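Local coordinates for protein alcohol dehydrogenase YqhD (Escherichia coli, PDB 4QGS) that reduces a broad range of short-chain aldehydes to alcohols with NADPH, using one zinc ion per subunit, at residues Pro272-Thr277 against Asp309-Lys314; Thr285-Leu290 against Pro365-Lys370. All blocks are in the same frame, centred on the assembly; numbering follows the deposited sequence.

Overall arrangement
The N-terminal part of the chain builds the parallel sheet that includes strands 42-46 and 99-104, and both contacts lie beyond it, in the helical C-terminal part of this iron-containing alcohol dehydrogenase. Segment 272-277 leads into helix 276-288, which carries the zinc ligand His278 near its start and ends in segment 285-290. The chain then passes through helix 292-306 to segment 309-314, where contact 1 closes its loop, and on to 365-370, where contact 2 closes the second. The two loops cross rather than nest. Together they tie the two ends of helix 276-288 to helices 312-323 and 364-373, with contact centres about 23 Å apart.

Contact 1 (Pro272-Thr277 against Asp309-Lys314); sequences PQDWAT and DTKRAK
Asp274 and Lys311 meet in a buried salt bridge, and the same aspartate forms an Asx turn at the entrance to helix 276-288 in the zinc-binding helical domain. The two side chains cross at about a right angle. Lys311 reaches over from the N-cap position of helix 312-323, its chain extended until a bend at chi4 (-64°) turns the ammonium group onto the carboxylate, with NZ 2.8 Å from Asp274 OD2. The nitrogen comes from above the carboxylate plane, 44° out of it. A long, flexible lysine suits this place, because the CA atoms of Asp274 and Lys311 are 10.3 Å apart. Glu381 gives the ammonium a second salt bridge and the Val215 carbonyl a further hydrogen bond, so the buried charge is well satisfied. Glu381 also brings a like charge close to Asp274, which the shared lysine probably offsets.

Asp274 suits its own position because a short carboxylate can serve two partners at once. With CG anti to the backbone N (chi1 -177°), OD2 faces the lysine, while Ala276 N donates to Asp274 OD1 at 2.9 Å over the opposite face of the carboxylate from Lys311 NZ. Trp275, between Asp274 and Ala276, is at the N-cap position, and its ring, edge-to-face with His278 and His209, links the turn to two zinc ligands, with the zinc about 12 Å from the Asp274 side chain. The indole is steadied within its own segment: Trp275 NE1 donates to Gln273 OE1 at 2.8 Å, with OE1 in the indole plane and NE1 on a lone pair of OE1 in the carbonyl plane.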
ATOM      1  N   PRO A 272       8.788 -11.996  11.609  1.00 20.41           N
ATOM      2  CA  PRO A 272       9.869 -11.269  10.930  1.00 19.71           C
ATOM      3  C   PRO A 272       9.343 -10.599   9.684  1.00 21.19           C
ATOM      4  O   PRO A 272       8.412 -11.114   9.056  1.00 22.42           O
ATOM      5  CB  PRO A 272      10.879 -12.368  10.571  1.00 22.24           C
ATOM      6  CG  PRO A 272      10.542 -13.514  11.470  1.00 24.62           C
ATOM      7  CD  PRO A 272       9.064 -13.440  11.683  1.00 22.89           C
ATOM      8  N   GLN A 273       9.893  -9.444   9.344  1.00 18.96           N
ATOM      9  CA  GLN A 273       9.459  -8.783   8.116  1.00 19.60           C
ATOM     10  C   GLN A 273      10.658  -8.420   7.282  1.00 18.49           C
ATOM     11  O   GLN A 273      11.706  -8.069   7.808  1.00 18.57           O
ATOM     12  CB  GLN A 273       8.623  -7.552   8.437  1.00 18.96           C
ATOM     13  CG  GLN A 273       7.326  -7.914   9.188  1.00 22.81           C
ATOM     14  CD  GLN A 273       6.400  -6.748   9.379  1.00 25.26           C
ATOM     15  OE1 GLN A 273       6.496  -5.739   8.682  1.00 23.47           O
ATOM     16  NE2 GLN A 273       5.485  -6.875  10.338  1.00 27.68           N
ATOM     17  N   ASP A 274      10.481  -8.494   5.968  1.00 18.06           N
ATOM     18  CA  ASP A 274      11.577  -8.350   5.025  1.00 17.33           C
ATOM     19  C   ASP A 274      11.626  -6.906   4.518  1.00 18.65           C
ATOM     20  O   ASP A 274      12.342  -6.072   5.071  1.00 19.81           O
ATOM     21  CB  ASP A 274      11.383  -9.364   3.890  1.00 16.37           C
ATOM     22  CG  ASP A 274      12.523  -9.360   2.872  1.00 17.95           C
ATOM     23  OD1 ASP A 274      13.356  -8.444   2.902  1.00 17.76           O
ATOM     24  OD2 ASP A 274      12.554 -10.287   2.036  1.00 19.84           O
ATOM     25  N   TRP A 275      10.838  -6.643   3.472  1.00 16.63           N
ATOM     26  CA  TRP A 275      10.667  -5.342   2.809  1.00 20.09           C
ATOM     27  C   TRP A 275      11.822  -4.976   1.895  1.00 19.61           C
ATOM     28  O   TRP A 275      11.819  -3.892   1.327  1.00 16.28           O
ATOM     29  CB  TRP A 275      10.420  -4.214   3.817  1.00 18.15           C
ATOM     30  CG  TRP A 275       9.154  -4.478   4.582  1.00 16.19           C
ATOM     31  CD1 TRP A 275       9.052  -4.835   5.896  1.00 17.66           C
ATOM     32  CD2 TRP A 275       7.824  -4.485   4.056  1.00 15.44           C
ATOM     33  NE1 TRP A 275       7.728  -5.038   6.229  1.00 20.15           N
ATOM     34  CE2 TRP A 275       6.957  -4.829   5.113  1.00 18.33           C
ATOM     35  CE3 TRP A 275       7.275  -4.216   2.794  1.00 18.23           C
ATOM     36  CZ2 TRP A 275       5.580  -4.917   4.951  1.00 18.69           C
ATOM     37  CZ3 TRP A 275       5.911  -4.308   2.632  1.00 16.16           C
ATOM     38  CH2 TRP A 275       5.076  -4.647   3.709  1.00 20.05           C
ATOM     39  N   ALA A 276      12.786  -5.879   1.737  1.00 16.26           N
ATOM     40  CA  ALA A 276      13.907  -5.594   0.833  1.00 17.47           C
ATOM     41  C   ALA A 276      13.436  -5.495  -0.615  1.00 17.94           C
ATOM     42  O   ALA A 276      13.977  -4.701  -1.396  1.00 16.77           O
ATOM     43  CB  ALA A 276      14.989  -6.653   0.963  1.00 18.62           C
ATOM     44  N   THR A 277      12.440  -6.300  -0.979  1.00 16.19           N
ATOM     45  CA  THR A 277      11.875  -6.221  -2.339  1.00 16.71           C
ATOM     46  C   THR A 277      11.294  -4.828  -2.588  1.00 18.27           C
ATOM     47  O   THR A 277      11.544  -4.220  -3.640  1.00 17.00           O
ATOM     48  CB  THR A 277      10.800  -7.303  -2.571  1.00 17.71           C
ATOM     49  OG1 THR A 277      11.429  -8.596  -2.591  1.00 17.27           O
ATOM     50  CG2 THR A 277      10.053  -7.081  -3.913  1.00 17.30           C
ATOM     51  N   ASP A 309      18.536 -19.544   0.684  1.00 20.85           N
ATOM     52  CA  ASP A 309      19.118 -20.165   1.875  1.00 25.77           C
ATOM     53  C   ASP A 309      18.388 -19.740   3.151  1.00 23.77           C
ATOM     54  O   ASP A 309      17.845 -20.576   3.872  1.00 25.90           O
ATOM     55  CB  ASP A 309      20.605 -19.816   1.993  1.00 26.94           C
ATOM     56  CG  ASP A 309      21.444 -20.475   0.925  1.00 33.44           C
ATOM     57  OD1 ASP A 309      21.169 -21.647   0.587  1.00 39.51           O
ATOM     58  OD2 ASP A 309      22.366 -19.811   0.406  1.00 39.91           O
ATOM     59  N   THR A 310      18.387 -18.444   3.443  1.00 21.61           N
ATOM     60  CA  THR A 310      17.783 -17.970   4.680  1.00 21.42           C
ATOM     61  C   THR A 310      16.264 -18.102   4.641  1.00 23.92           C
ATOM     62  O   THR A 310      15.631 -18.244   5.683  1.00 21.54           O
ATOM     63  CB  THR A 310      18.135 -16.501   4.976  1.00 24.76           C
ATOM     64  OG1 THR A 310      17.666 -15.670   3.906  1.00 24.81           O
ATOM     65  CG2 THR A 310      19.636 -16.318   5.119  1.00 27.03           C
ATOM     66  N   LYS A 311      15.681 -18.058   3.440  1.00 19.25           N
ATOM     67  CA  LYS A 311      14.226 -18.150   3.320  1.00 17.30           C
ATOM     68  C   LYS A 311      13.749 -19.567   3.042  1.00 20.32           C
ATOM     69  O   LYS A 311      12.582 -19.787   2.724  1.00 20.22           O
ATOM     70  CB  LYS A 311      13.724 -17.229   2.195  1.00 17.26           C
ATOM     71  CG  LYS A 311      13.886 -15.753   2.481  1.00 19.19           C
ATOM     72  CD  LYS A 311      13.332 -14.932   1.293  1.00 17.59           C
ATOM     73  CE  LYS A 311      13.490 -13.445   1.531  1.00 19.64           C
ATOM     74  NZ  LYS A 311      12.690 -12.961   2.696  1.00 18.21           N
ATOM     75  N   ARG A 312      14.653 -20.534   3.156  1.00 21.42           N
ATOM     76  CA  ARG A 312      14.374 -21.876   2.673  1.00 20.24           C
ATOM     77  C   ARG A 312      13.101 -22.489   3.274  1.00 18.38           C
ATOM     78  O   ARG A 312      12.237 -22.944   2.532  1.00 19.31           O
ATOM     79  CB  ARG A 312      15.581 -22.782   2.942  1.00 22.58           C
ATOM     80  CG  ARG A 312      15.304 -24.246   2.814  1.00 29.78           C
ATOM     81  CD  ARG A 312      16.420 -25.018   3.493  1.00 39.50           C
ATOM     82  NE  ARG A 312      16.711 -26.280   2.824  1.00 55.20           N
ATOM     83  CZ  ARG A 312      16.148 -27.440   3.141  1.00 60.11           C
ATOM     84  NH1 ARG A 312      15.247 -27.516   4.118  1.00 53.44           N
ATOM     85  NH2 ARG A 312      16.484 -28.531   2.468  1.00 56.97           N
ATOM     86  N   ALA A 313      12.970 -22.490   4.597  1.00 21.47           N
ATOM     87  CA  ALA A 313      11.817 -23.111   5.237  1.00 20.34           C
ATOM     88  C   ALA A 313      10.492 -22.479   4.812  1.00 21.18           C
ATOM     89  O   ALA A 313       9.542 -23.191   4.505  1.00 19.05           O
ATOM     90  CB  ALA A 313      11.965 -23.050   6.757  1.00 23.29           C
ATOM     91  N   LYS A 314      10.430 -21.148   4.790  1.00 20.29           N
ATOM     92  CA  LYS A 314       9.173 -20.496   4.430  1.00 18.19           C
ATOM     93  C   LYS A 314       8.920 -20.566   2.924  1.00 19.03           C
ATOM     94  O   LYS A 314       7.771 -20.563   2.509  1.00 18.68           O
ATOM     95  CB  LYS A 314       9.141 -19.043   4.924  1.00 19.61           C
ATOM     96  CG  LYS A 314       9.155 -18.898   6.474  1.00 21.77           C
ATOM     97  CD  LYS A 314       8.045 -19.695   7.179  1.00 23.08           C
ATOM     98  CE  LYS A 314       6.618 -19.163   6.903  1.00 19.43           C
ATOM     99  NZ  LYS A 314       6.318 -17.887   7.615  1.00 17.23           N
TER

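Contact 2 (Thr285-Leu290 against Pro365-Lys370); sequences TAMHGL and PALLKK
Ala366 is the first residue of segment 365-370 to meet Met287, which reaches across from the last turn of helix 276-288. Ala366 CB lies 3.7 Å from Met287 CE, and Ala366 O is 3.6 Å from the same methyl. An alanine fits here because a small side chain lets the thioether tip come down close to the helix backbone. Met287 runs out toward helix 364-373 because chi1 (-172°) sets CG opposite the backbone N, and a bend at chi3 (-66°) then turns the terminal methyl onto it.

Next comes Leu367, buried and branched, whose CD2 touches Met287 SD at 3.7 Å while the two side chains cross obliquely. It also touches Glu283 and Leu284 on helix 276-288 and Tyr394 on helix 387-396, which makes a leucine apt between three helices. One turn after Ala366, Lys370 offers only its aliphatic part: CG is 3.9 Å from Met287 CE. Its NZ has a long, weak ion pair with Glu373.

Within 285-290, Met287 CG sits 3.8 Å above the centre of the His288 ring, whose NE2 is hydrogen-bonded to Ser363. With an alanine in place of Met287 the SD and CE contacts go, which would probably open a gap beside Ala366 and Leu367 and leave the His288 ring without its neighbour on that face. Gly289, with its positive phi, ends helix 276-288 just after this point. This is plain helix-to-helix packing in the all-helical C-terminal domain of the iron-containing alcohol dehydrogenase fold, one flexible thioether bridging two helices.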
ATOM      1  N   THR A 285      11.500   2.719  -9.413  1.00 16.62           N
ATOM      2  CA  THR A 285      10.469   3.720  -9.665  1.00 15.22           C
ATOM      3  C   THR A 285      11.085   5.119  -9.708  1.00 17.87           C
ATOM      4  O   THR A 285      10.815   5.906 -10.628  1.00 15.83           O
ATOM      5  CB  THR A 285       9.348   3.684  -8.595  1.00 17.16           C
ATOM      6  OG1 THR A 285       8.628   2.447  -8.699  1.00 14.68           O
ATOM      7  CG2 THR A 285       8.384   4.865  -8.831  1.00 17.92           C
ATOM      8  N   ALA A 286      11.937   5.417  -8.730  1.00 17.30           N
ATOM      9  CA  ALA A 286      12.556   6.736  -8.623  1.00 17.42           C
ATOM     10  C   ALA A 286      13.398   7.060  -9.849  1.00 22.58           C
ATOM     11  O   ALA A 286      13.363   8.178 -10.370  1.00 21.50           O
ATOM     12  CB  ALA A 286      13.417   6.823  -7.363  1.00 18.89           C
ATOM     13  N   MET A 287      14.139   6.071 -10.325  1.00 18.61           N
ATOM     14  CA  MET A 287      15.072   6.317 -11.425  1.00 18.57           C
ATOM     15  C   MET A 287      14.477   6.154 -12.819  1.00 21.40           C
ATOM     16  O   MET A 287      14.849   6.895 -13.739  1.00 20.28           O
ATOM     17  CB  MET A 287      16.289   5.403 -11.296  1.00 18.95           C
ATOM     18  CG  MET A 287      17.373   5.744 -12.305  1.00 22.61           C
ATOM     19  SD  MET A 287      18.895   4.850 -11.979  1.00 25.68           S
ATOM     20  CE  MET A 287      19.385   5.552 -10.399  1.00 18.59           C
ATOM     21  N   HIS A 288      13.573   5.189 -12.983  1.00 16.77           N
ATOM     22  CA  HIS A 288      13.080   4.829 -14.307  1.00 17.27           C
ATOM     23  C   HIS A 288      11.571   5.022 -14.470  1.00 14.86           C
ATOM     24  O   HIS A 288      11.053   4.818 -15.556  1.00 17.17           O
ATOM     25  CB  HIS A 288      13.443   3.370 -14.645  1.00 17.16           C
ATOM     26  CG  HIS A 288      14.921   3.104 -14.670  1.00 20.07           C
ATOM     27  ND1 HIS A 288      15.779   3.737 -15.547  1.00 17.73           N
ATOM     28  CD2 HIS A 288      15.690   2.273 -13.926  1.00 19.13           C
ATOM     29  CE1 HIS A 288      17.015   3.321 -15.327  1.00 19.44           C
ATOM     30  NE2 HIS A 288      16.987   2.426 -14.357  1.00 19.90           N
ATOM     31  N   GLY A 289      10.874   5.398 -13.400  1.00 17.60           N
ATOM     32  CA  GLY A 289       9.444   5.691 -13.507  1.00 18.91           C
ATOM     33  C   GLY A 289       8.498   4.506 -13.638  1.00 18.43           C
ATOM     34  O   GLY A 289       7.325   4.675 -13.979  1.00 17.55           O
ATOM     35  N   LEU A 290       8.989   3.301 -13.364  1.00 16.38           N
ATOM     36  CA  LEU A 290       8.152   2.116 -13.431  1.00 15.61           C
ATOM     37  C   LEU A 290       7.066   2.176 -12.353  1.00 16.13           C
ATOM     38  O   LEU A 290       7.288   2.765 -11.308  1.00 14.39           O
ATOM     39  CB  LEU A 290       8.986   0.842 -13.246  1.00 15.12           C
ATOM     40  CG  LEU A 290      10.129   0.563 -14.238  1.00 22.93           C
ATOM     41  CD1 LEU A 290      10.655  -0.853 -14.020  1.00 20.03           C
ATOM     42  CD2 LEU A 290       9.714   0.748 -15.676  1.00 21.25           C
ATOM     43  N   PRO A 365      24.730   0.338 -11.630  1.00 18.84           N
ATOM     44  CA  PRO A 365      25.644   1.095 -10.769  1.00 22.32           C
ATOM     45  C   PRO A 365      24.993   2.350 -10.186  1.00 21.21           C
ATOM     46  O   PRO A 365      25.235   2.669  -9.021  1.00 19.57           O
ATOM     47  CB  PRO A 365      26.798   1.447 -11.711  1.00 19.55           C
ATOM     48  CG  PRO A 365      26.820   0.313 -12.679  1.00 19.50           C
ATOM     49  CD  PRO A 365      25.348   0.011 -12.927  1.00 17.89           C
ATOM     50  N   ALA A 366      24.160   3.024 -10.974  1.00 18.00           N
ATOM     51  CA  ALA A 366      23.468   4.212 -10.487  1.00 20.56           C
ATOM     52  C   ALA A 366      22.422   3.851  -9.428  1.00 19.49           C
ATOM     53  O   ALA A 366      22.232   4.605  -8.471  1.00 17.77           O
ATOM     54  CB  ALA A 366      22.824   4.956 -11.634  1.00 17.17           C
ATOM     55  N   LEU A 367      21.759   2.708  -9.596  1.00 18.16           N
ATOM     56  CA  LEU A 367      20.776   2.244  -8.606  1.00 18.72           C
ATOM     57  C   LEU A 367      21.439   1.972  -7.253  1.00 22.47           C
ATOM     58  O   LEU A 367      20.913   2.344  -6.196  1.00 18.87           O
ATOM     59  CB  LEU A 367      20.063   0.982  -9.100  1.00 16.95           C
ATOM     60  CG  LEU A 367      19.140   1.171 -10.303  1.00 17.67           C
ATOM     61  CD1 LEU A 367      18.757  -0.168 -10.954  1.00 17.90           C
ATOM     62  CD2 LEU A 367      17.870   1.969  -9.906  1.00 19.95           C
ATOM     63  N   LEU A 368      22.600   1.328  -7.293  1.00 18.47           N
ATOM     64  CA  LEU A 368      23.315   0.989  -6.073  1.00 21.40           C
ATOM     65  C   LEU A 368      23.806   2.245  -5.358  1.00 20.91           C
ATOM     66  O   LEU A 368      23.798   2.297  -4.131  1.00 20.00           O
ATOM     67  CB  LEU A 368      24.480   0.042  -6.376  1.00 18.78           C
ATOM     68  CG  LEU A 368      24.032  -1.311  -6.938  1.00 22.64           C
ATOM     69  CD1 LEU A 368      25.218  -2.075  -7.522  1.00 22.74           C
ATOM     70  CD2 LEU A 368      23.295  -2.159  -5.901  1.00 21.80           C
ATOM     71  N   LYS A 369      24.210   3.256  -6.127  1.00 20.19           N
ATOM     72  CA  LYS A 369      24.578   4.551  -5.549  1.00 19.99           C
ATOM     73  C   LYS A 369      23.389   5.168  -4.809  1.00 24.83           C
ATOM     74  O   LYS A 369      23.537   5.708  -3.724  1.00 22.69           O
ATOM     75  CB  LYS A 369      25.079   5.512  -6.636  1.00 25.38           C
ATOM     76  CG  LYS A 369      26.457   5.152  -7.182  1.00 32.32           C
ATOM     77  CD  LYS A 369      26.983   6.223  -8.141  1.00 42.79           C
ATOM     78  CE  LYS A 369      28.416   5.939  -8.580  1.00 50.50           C
ATOM     79  NZ  LYS A 369      28.564   4.683  -9.370  1.00 39.72           N
ATOM     80  N   LYS A 370      22.205   5.074  -5.405  1.00 22.62           N
ATOM     81  CA  LYS A 370      21.003   5.595  -4.765  1.00 23.78           C
ATOM     82  C   LYS A 370      20.641   4.827  -3.501  1.00 21.81           C
ATOM     83  O   LYS A 370      20.286   5.439  -2.492  1.00 24.16           O
ATOM     84  CB  LYS A 370      19.832   5.578  -5.742  1.00 17.94           C
ATOM     85  CG  LYS A 370      19.820   6.784  -6.678  1.00 27.59           C
ATOM     86  CD  LYS A 370      19.700   8.077  -5.871  1.00 28.62           C
ATOM     87  CE  LYS A 370      19.700   9.305  -6.759  1.00 34.64           C
ATOM     88  NZ  LYS A 370      19.491  10.556  -5.962  1.00 37.52           N
TER